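Oxidoreductase, NAD-binding/iron-sulfur cluster-binding protein (Nitratireductor pacificus pht-3B, PDB 6ZXU) probably carries out reductive dehalogenation of organohalides, using a bound cobalamin and two 4Fe-4S clusters. Local coordinates at residues A[442-445]-A[446-450]; A[576-579]-A[580-584]; A[588-591]-A[592-596]. All coordinates share one frame; numbering follows the deposited sequence.

Interaction 1: A[442-445]-A[446-450]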
loop_
_atom_site.group_PDB
_atom_site.type_symbol
_atom_site.label_atom_id
_atom_site.label_comp_id
_atom_site.label_asym_id
_atom_site.label_seq_id
_atom_site.Cartn_x
_atom_site.Cartn_y
_atom_site.Cartn_z
ATOM N N ASP A 442 -13.999 9.369 -3.117
ATOM C CA ASP A 442 -15.252 8.714 -2.768
ATOM C C ASP A 442 -15.098 7.783 -1.633
ATOM O O ASP A 442 -14.183 7.946 -0.839
ATOM C CB ASP A 442 -15.837 8.040 -4.023
ATOM C CG ASP A 442 -14.907 6.951 -4.630
ATOM O OD1 ASP A 442 -14.104 6.361 -3.893
ATOM O OD2 ASP A 442 -15.038 6.663 -5.856
ATOM N N TRP A 443 -15.977 6.779 -1.504
ATOM C CA TRP A 443 -16.063 5.937 -0.303
ATOM C C TRP A 443 -14.957 4.943 -0.129
ATOM O O TRP A 443 -14.746 4.463 0.966
ATOM C CB TRP A 443 -17.504 5.265 -0.160
ATOM C CG TRP A 443 -18.464 6.351 -0.014
ATOM C CD1 TRP A 443 -19.272 6.885 -0.961
ATOM C CD2 TRP A 443 -18.591 7.183 1.148
ATOM N NE1 TRP A 443 -19.917 7.982 -0.435
ATOM C CE2 TRP A 443 -19.491 8.199 0.841
ATOM C CE3 TRP A 443 -18.059 7.141 2.413
ATOM C CZ2 TRP A 443 -19.858 9.197 1.791
ATOM C CZ3 TRP A 443 -18.419 8.110 3.361
ATOM C CH2 TRP A 443 -19.313 9.125 3.037
ATOM N N ILE A 444 -14.187 4.684 -1.164
ATOM C CA ILE A 444 -13.099 3.701 -1.063
ATOM C C ILE A 444 -11.709 4.343 -0.829
ATOM O O ILE A 444 -10.733 3.658 -0.655
ATOM C CB ILE A 444 -13.109 2.795 -2.293
ATOM C CG1 ILE A 444 -12.414 1.432 -2.022
ATOM C CG2 ILE A 444 -12.458 3.452 -3.505
ATOM C CD1 ILE A 444 -13.054 0.681 -0.904
ATOM N N SER A 445 -11.625 5.661 -0.919
ATOM C CA SER A 445 -10.331 6.340 -0.960
ATOM C C SER A 445 -9.462 6.017 0.263
ATOM O O SER A 445 -8.348 5.545 0.125
ATOM C CB SER A 445 -10.505 7.849 -1.073
ATOM O OG SER A 445 -9.265 8.491 -1.030
ATOM N N ALA A 446 -10.018 6.208 1.437
ATOM C CA ALA A 446 -9.284 5.930 2.629
ATOM C C ALA A 446 -8.979 4.446 2.792
ATOM O O ALA A 446 -7.948 4.095 3.400
ATOM C CB ALA A 446 -10.010 6.409 3.845
ATOM N N SER A 447 -9.827 3.563 2.264
ATOM C CA SER A 447 -9.507 2.130 2.303
ATOM C C SER A 447 -8.319 1.801 1.443
ATOM O O SER A 447 -7.545 0.877 1.772
ATOM C CB SER A 447 -10.765 1.293 1.872
ATOM O OG SER A 447 -11.764 1.272 2.865
ATOM N N GLN A 448 -8.108 2.521 0.343
ATOM C CA GLN A 448 -6.896 2.360 -0.445
ATOM C C GLN A 448 -5.669 2.791 0.320
ATOM O O GLN A 448 -4.637 2.100 0.326
ATOM C CB GLN A 448 -6.981 3.127 -1.774
ATOM C CG GLN A 448 -7.957 2.520 -2.795
ATOM C CD GLN A 448 -7.645 2.928 -4.248
ATOM O OE1 GLN A 448 -8.205 3.906 -4.756
ATOM N NE2 GLN A 448 -6.709 2.183 -4.911
ATOM N N SER A 449 -5.759 3.890 1.010
ATOM C CA SER A 449 -4.641 4.355 1.895
ATOM C C SER A 449 -4.343 3.362 3.001
ATOM O O SER A 449 -3.192 3.005 3.242
ATOM C CB SER A 449 -4.997 5.712 2.532
ATOM O OG SER A 449 -5.075 6.699 1.553
ATOM N N MET A 450 -5.384 2.878 3.661
ATOM C CA MET A 450 -5.203 2.032 4.857
ATOM C C MET A 450 -4.689 0.661 4.515
ATOM O O MET A 450 -3.909 0.096 5.282
ATOM C CB MET A 450 -6.517 1.911 5.653
ATOM C CG MET A 450 -6.993 3.179 6.342
ATOM S SD MET A 450 -5.806 3.759 7.608
ATOM C CE MET A 450 -5.664 5.545 7.168
HETATM O O HOH W 1 -12.702 3.774 2.561
HETATM O O HOH W 2 -7.449 8.697 1.238
HETATM O O HOH W 3 -5.808 6.892 -1.273
#
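The first torsion of Ile444 (chi1 -157°) puts CG1 beside its carbonyl carbon, and the bend at chi2 brings CD1 forward along the opening turn, where it lies 3.6 Å from Ser447 CB. Ser447 carries its hydroxyl beside its backbone N (chi1 -73°). This lets a single water serve both groups: it accepts from Ser447 N at 2.9 Å, meets Ser447 OG at 2.7 Å, and donates to Trp443 O. Ahead of the helix, a type I turn runs from Asp442 to Ser445, and Asp442 OD1 caps it by accepting from Ile444 N at 3.2 Å, on the anti side of the carboxylate and tilted 35° out of its plane. The regular ladder then begins with Gln448 N to Ile444 O at 3.0 Å and Ser449 N to Ser445 O at 3.2 Å. Ser445 OG bonds to Gly440 O and accepts a hydrogen bond from a water that also donates to Ser449 OG; a further water accepts from Ser449 OG and donates to Ser445 O. Ser449 touches the cobalamin. The start of helix 445-469 packs between neighbours: Ser447 and Met450 face helix 342-354, while Gln448 lies on helix 432-437 and sends NE2 to Gln430 O, just past strand 422-429.

Interaction 2: A[576-579]-A[580-584]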
loop_
_atom_site.group_PDB
_atom_site.type_symbol
_atom_site.label_atom_id
_atom_site.label_comp_id
_atom_site.label_asym_id
_atom_site.label_seq_id
_atom_site.Cartn_x
_atom_site.Cartn_y
_atom_site.Cartn_z
ATOM N N THR A 576 -5.684 19.368 3.963
ATOM C CA THR A 576 -6.130 18.753 5.210
ATOM C C THR A 576 -7.633 18.917 5.457
ATOM O O THR A 576 -8.359 17.966 5.799
ATOM C CB THR A 576 -5.348 19.322 6.449
ATOM O OG1 THR A 576 -3.969 19.086 6.251
ATOM C CG2 THR A 576 -5.751 18.586 7.710
ATOM N N LYS A 577 -8.134 20.148 5.281
ATOM C CA LYS A 577 -9.534 20.412 5.554
ATOM C C LYS A 577 -10.423 19.601 4.605
ATOM O O LYS A 577 -11.426 19.012 5.045
ATOM C CB LYS A 577 -9.818 21.898 5.398
ATOM C CG LYS A 577 -9.406 22.652 6.637
ATOM C CD LYS A 577 -9.502 24.173 6.446
ATOM C CE LYS A 577 -9.528 24.862 7.819
ATOM N NZ LYS A 577 -9.009 26.244 7.701
ATOM N N TYR A 578 -10.080 19.519 3.319
ATOM C CA TYR A 578 -10.867 18.712 2.400
ATOM C C TYR A 578 -10.861 17.228 2.798
ATOM O O TYR A 578 -11.912 16.612 2.951
ATOM C CB TYR A 578 -10.432 18.911 0.936
ATOM C CG TYR A 578 -11.328 18.196 -0.039
ATOM C CD1 TYR A 578 -12.575 18.702 -0.362
ATOM C CD2 TYR A 578 -10.976 16.968 -0.581
ATOM C CE1 TYR A 578 -13.440 18.018 -1.224
ATOM C CE2 TYR A 578 -11.820 16.304 -1.452
ATOM C CZ TYR A 578 -13.063 16.839 -1.785
ATOM O OH TYR A 578 -13.906 16.166 -2.642
ATOM N N ARG A 579 -9.710 16.656 3.011
ATOM C CA ARG A 579 -9.651 15.253 3.330
ATOM C C ARG A 579 -10.382 14.890 4.647
ATOM O O ARG A 579 -11.094 13.884 4.714
ATOM C CB ARG A 579 -8.192 14.793 3.403
ATOM C CG ARG A 579 -7.433 14.888 2.109
ATOM C CD ARG A 579 -6.051 14.197 2.108
ATOM N NE ARG A 579 -6.187 12.771 2.100
ATOM C CZ ARG A 579 -5.518 11.936 2.831
ATOM N NH1 ARG A 579 -5.711 10.645 2.682
ATOM N NH2 ARG A 579 -4.599 12.371 3.643
ATOM N N VAL A 580 -10.191 15.700 5.703
ATOM C CA VAL A 580 -10.760 15.422 7.022
ATOM C C VAL A 580 -12.284 15.628 7.006
ATOM O O VAL A 580 -13.018 14.863 7.611
ATOM C CB VAL A 580 -10.114 16.285 8.094
ATOM C CG1 VAL A 580 -10.833 16.212 9.427
ATOM C CG2 VAL A 580 -8.646 15.800 8.276
ATOM N N THR A 581 -12.720 16.678 6.332
ATOM C CA THR A 581 -14.109 17.132 6.460
ATOM C C THR A 581 -15.064 16.947 5.257
ATOM O O THR A 581 -16.242 17.123 5.417
ATOM C CB THR A 581 -14.239 18.624 6.897
ATOM O OG1 THR A 581 -13.968 19.458 5.804
ATOM C CG2 THR A 581 -13.329 18.997 8.047
ATOM N N GLN A 582 -14.614 16.641 4.055
ATOM C CA GLN A 582 -15.568 16.454 2.985
ATOM C C GLN A 582 -16.457 15.222 3.226
ATOM O O GLN A 582 -16.014 14.209 3.809
ATOM C CB GLN A 582 -14.886 16.424 1.628
ATOM C CG GLN A 582 -14.037 15.174 1.318
ATOM C CD GLN A 582 -14.830 14.140 0.540
ATOM O OE1 GLN A 582 -15.950 14.397 0.114
ATOM N NE2 GLN A 582 -14.229 13.006 0.301
ATOM N N MET A 583 -17.731 15.329 2.837
ATOM C CA MET A 583 -18.753 14.420 3.283
ATOM C C MET A 583 -19.310 13.493 2.187
ATOM O O MET A 583 -20.201 12.702 2.477
ATOM C CB MET A 583 -19.944 15.216 3.852
ATOM C CG MET A 583 -19.579 16.065 5.048
ATOM S SD MET A 583 -20.972 17.132 5.649
ATOM C CE MET A 583 -21.046 18.430 4.346
ATOM N N LYS A 584 -18.772 13.581 0.967
ATOM C CA LYS A 584 -19.197 12.740 -0.127
ATOM C C LYS A 584 -18.186 11.614 -0.430
ATOM O O LYS A 584 -18.140 11.056 -1.516
ATOM C CB LYS A 584 -19.569 13.556 -1.316
ATOM C CG LYS A 584 -20.477 14.748 -1.008
ATOM C CD LYS A 584 -21.468 15.106 -2.061
ATOM C CE LYS A 584 -20.879 15.579 -3.330
ATOM N NZ LYS A 584 -21.800 15.394 -4.517
HETATM O O HOH W 4 -13.605 12.605 4.334
#
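Gln582 lays its aliphatic stem over one face of the Tyr578 ring. CG stands 3.7 Å from the ring centroid and 14° off the normal, a CH-pi contact, while Gln582 CB comes to 3.6 Å from Tyr578 CE1. The amide beyond is nearly parallel to the ring, the two planes 8° apart. That attitude follows from chi1 of Gln582 (71°), which sets CG between the backbone N and the carbonyl carbon, and from the bend at chi2. The amide is held at both ends: NE2 donates to Ala587 O and Asp441 O, and OE1 accepts from Asn659 ND2 and Lys584 N. Tyr578 OH is bonded to Asp441 OD2 and Arg661 NH2. With an alanine in place of Tyr578, Gln582 would probably lose the flat surface its stem lies on, and Asp441 and Arg661 a shared partner. Nearby in the backbone, Lys577 O is gripped from opposite faces of its plane, by Thr581 N at 3.0 Å and Thr581 OG1 at 2.7 Å, and Gln582 N closes the last turn on Tyr578 O at 2.9 Å. This is a helix C-terminus reinforced by a threonine hydroxyl bonding back four residues, in the dicluster ferredoxin-like region, where Tyr578 and Arg579 line the Cys575 cluster pocket.

Interaction 3: A[588-591]-A[592-596]. With NA (sodium ion), chain G; SF4 (iron/sulfur cluster), chain E; SF4 (iron/sulfur cluster), chain D.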
loop_
_atom_site.group_PDB
_atom_site.type_symbol
_atom_site.label_atom_id
_atom_site.label_comp_id
_atom_site.label_asym_id
_atom_site.label_seq_id
_atom_site.Cartn_x
_atom_site.Cartn_y
_atom_site.Cartn_z
ATOM N N CYS A 588 -9.311 11.520 0.539
ATOM C CA CYS A 588 -9.038 11.894 -0.826
ATOM C C CYS A 588 -7.619 11.537 -1.225
ATOM O O CYS A 588 -6.705 11.677 -0.401
ATOM C CB CYS A 588 -9.229 13.401 -1.064
ATOM S SG CYS A 588 -8.985 14.004 -2.798
ATOM N N GLY A 589 -7.476 11.099 -2.460
ATOM C CA GLY A 589 -6.183 10.915 -3.136
ATOM C C GLY A 589 -6.311 11.065 -4.614
ATOM O O GLY A 589 -5.643 10.400 -5.406
ATOM N N ARG A 590 -7.157 11.988 -5.010
ATOM C CA ARG A 590 -7.468 12.203 -6.382
ATOM C C ARG A 590 -6.291 12.583 -7.232
ATOM O O ARG A 590 -6.173 12.212 -8.437
ATOM C CB ARG A 590 -8.578 13.250 -6.517
ATOM C CG ARG A 590 -9.025 13.497 -7.951
ATOM C CD ARG A 590 -10.407 14.164 -8.058
ATOM N NE ARG A 590 -10.696 14.651 -9.421
ATOM C CZ ARG A 590 -11.143 13.913 -10.408
ATOM N NH1 ARG A 590 -11.381 12.637 -10.197
ATOM N NH2 ARG A 590 -11.258 14.442 -11.618
ATOM N N CYS A 591 -5.353 13.334 -6.646
ATOM C CA CYS A 591 -4.118 13.759 -7.317
ATOM C C CYS A 591 -3.322 12.565 -7.741
ATOM O O CYS A 591 -2.690 12.562 -8.826
ATOM C CB CYS A 591 -3.355 14.706 -6.377
ATOM S SG CYS A 591 -3.187 14.111 -4.685
ATOM N N MET A 592 -3.315 11.490 -6.977
ATOM C CA MET A 592 -2.615 10.266 -7.392
ATOM C C MET A 592 -3.286 9.594 -8.601
ATOM O O MET A 592 -2.610 9.064 -9.480
ATOM C CB MET A 592 -2.571 9.229 -6.273
ATOM C CG MET A 592 -1.738 9.612 -5.088
ATOM S SD MET A 592 -1.794 8.214 -3.913
ATOM C CE MET A 592 -3.317 8.570 -3.228
ATOM N N LYS A 593 -4.589 9.682 -8.682
ATOM C CA LYS A 593 -5.337 9.086 -9.774
ATOM C C LYS A 593 -5.122 9.822 -11.072
ATOM O O LYS A 593 -5.036 9.183 -12.130
ATOM C CB LYS A 593 -6.850 9.063 -9.382
ATOM C CG LYS A 593 -7.776 8.494 -10.493
ATOM C CD LYS A 593 -9.227 8.774 -10.126
ATOM C CE LYS A 593 -10.151 8.593 -11.372
ATOM N NZ LYS A 593 -10.262 7.201 -11.854
ATOM N N MET A 594 -5.127 11.164 -11.045
ATOM C CA MET A 594 -5.174 11.921 -12.269
ATOM C C MET A 594 -3.812 12.043 -12.995
ATOM O O MET A 594 -3.729 12.377 -14.192
ATOM C CB MET A 594 -5.814 13.288 -11.989
ATOM C CG MET A 594 -7.253 13.226 -11.501
ATOM S SD MET A 594 -8.373 12.562 -12.740
ATOM C CE MET A 594 -8.441 11.086 -12.128
ATOM N N CYS A 595 -2.747 11.725 -12.313
ATOM C CA CYS A 595 -1.434 11.852 -12.853
ATOM C C CYS A 595 -1.211 10.984 -14.103
ATOM O O CYS A 595 -1.481 9.820 -14.063
ATOM C CB CYS A 595 -0.379 11.562 -11.758
ATOM S SG CYS A 595 1.312 11.910 -12.283
ATOM N N PRO A 596 -0.642 11.555 -15.186
ATOM C CA PRO A 596 -0.309 10.732 -16.344
ATOM C C PRO A 596 0.575 9.532 -16.048
ATOM O O PRO A 596 0.453 8.507 -16.722
ATOM C CB PRO A 596 0.422 11.693 -17.283
ATOM C CG PRO A 596 -0.100 13.009 -16.899
ATOM C CD PRO A 596 -0.300 12.957 -15.413
HETATM NA NA NA G . -3.376 8.222 -15.710
HETATM FE FE1 SF4 E . -5.323 16.737 -1.172
HETATM FE FE2 SF4 E . -7.215 15.414 -2.707
HETATM FE FE3 SF4 E . -4.565 15.544 -3.580
HETATM FE FE4 SF4 E . -6.175 17.772 -3.589
HETATM S S1 SF4 E . -6.444 15.913 -4.743
HETATM S S2 SF4 E . -4.052 17.594 -2.842
HETATM S S3 SF4 E . -7.423 17.393 -1.730
HETATM S S4 SF4 E . -5.325 14.601 -1.713
HETATM FE FE1 SF4 D . 1.131 16.599 -11.456
HETATM FE FE2 SF4 D . 1.519 16.113 -14.190
HETATM FE FE3 SF4 D . 1.819 14.087 -12.425
HETATM FE FE4 SF4 D . 3.681 16.080 -12.405
HETATM S S1 SF4 D . 3.150 14.629 -14.078
HETATM S S2 SF4 D . 2.695 15.202 -10.660
HETATM S S3 SF4 D . 2.290 17.779 -12.887
HETATM S S4 SF4 D . -0.014 15.306 -12.897
HETATM O O HOH W 5 -5.557 7.776 -14.632
HETATM O O HOH W 6 -4.065 10.333 -16.203
HETATM O O HOH W 7 -2.224 7.919 -17.698
#
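Arg590 and Met594 meet one turn apart on a short helix, the thioether lying over one face of the guanidinium: Met594 SD is 3.4 Å above that plane, offset toward its rim, and 3.6 Å from Arg590 NH2. The arginine chain runs extended to NE, and its polar end is well supplied, with NH2 in a salt bridge to Glu548 OE1 and NH1 donating to Ser439 O. Met594 reaches the group because its chain bends at chi2 (-65°) and again at chi3. In the backbone, Arg590 O takes Met594 N at 3.0 Å and, weakly, Lys593 N; Gly589, at the N-cap, offers its O to Met592 N in another weak bond. Cys588 SG has a double role. It binds FE2 of the chain E cluster at 2.3 Å and accepts an almost straight bond (172°) from Arg590 N at 3.5 Å, which is likely to temper the charge on the thiolate. Cys588 O accepts from N40 of the cobalamin and from Arg579 NE. Cys591 SG holds FE3 of the same cluster, also at 2.3 Å, whereas Cys595 SG binds FE3 of the chain D cluster at 2.2 Å. The carbonyl end turns to the sodium ion: Cys595 O coordinates it at 3.0 Å together with Asn598 O and three waters, which donate to Lys593 O, Met594 O and Pro596 O. Lys593 O also accepts from Asn598 ND2. Helix 590-594 and its flanking residues thus link the two clusters, tied through Glu548 to the end of helix 544-548, through Lys593 NZ and Met435 O to helix 432-437, and by Met592 packing on Gln430 next to strand 422-429.

Overall arrangement
All three contacts include residues of the cobalamin pocket (Ser449; Thr576 and Arg579; Cys588), their centres about 13 Å apart (interaction 1 to either of the others) or 16 Å apart (interactions 2 and 3). Interactions 2 and 3 are joined directly, Arg579 NE lying 2.8 Å from Cys588 O in a probable hydrogen bond, and Tyr578 CE2 packs 3.9 Å from Cys588 SG, so helices 572-581 and 590-594 share the chain E cluster. Interaction 1 meets interaction 2 where Trp443 CZ2 rests 3.6 Å from Met583 O, and interaction 3 where Ser445 OG lies 3.4 Å from Cys588 N. Of the three, only 588-596 supplies ligands to both clusters, consistent with an electron path leading to the cofactor.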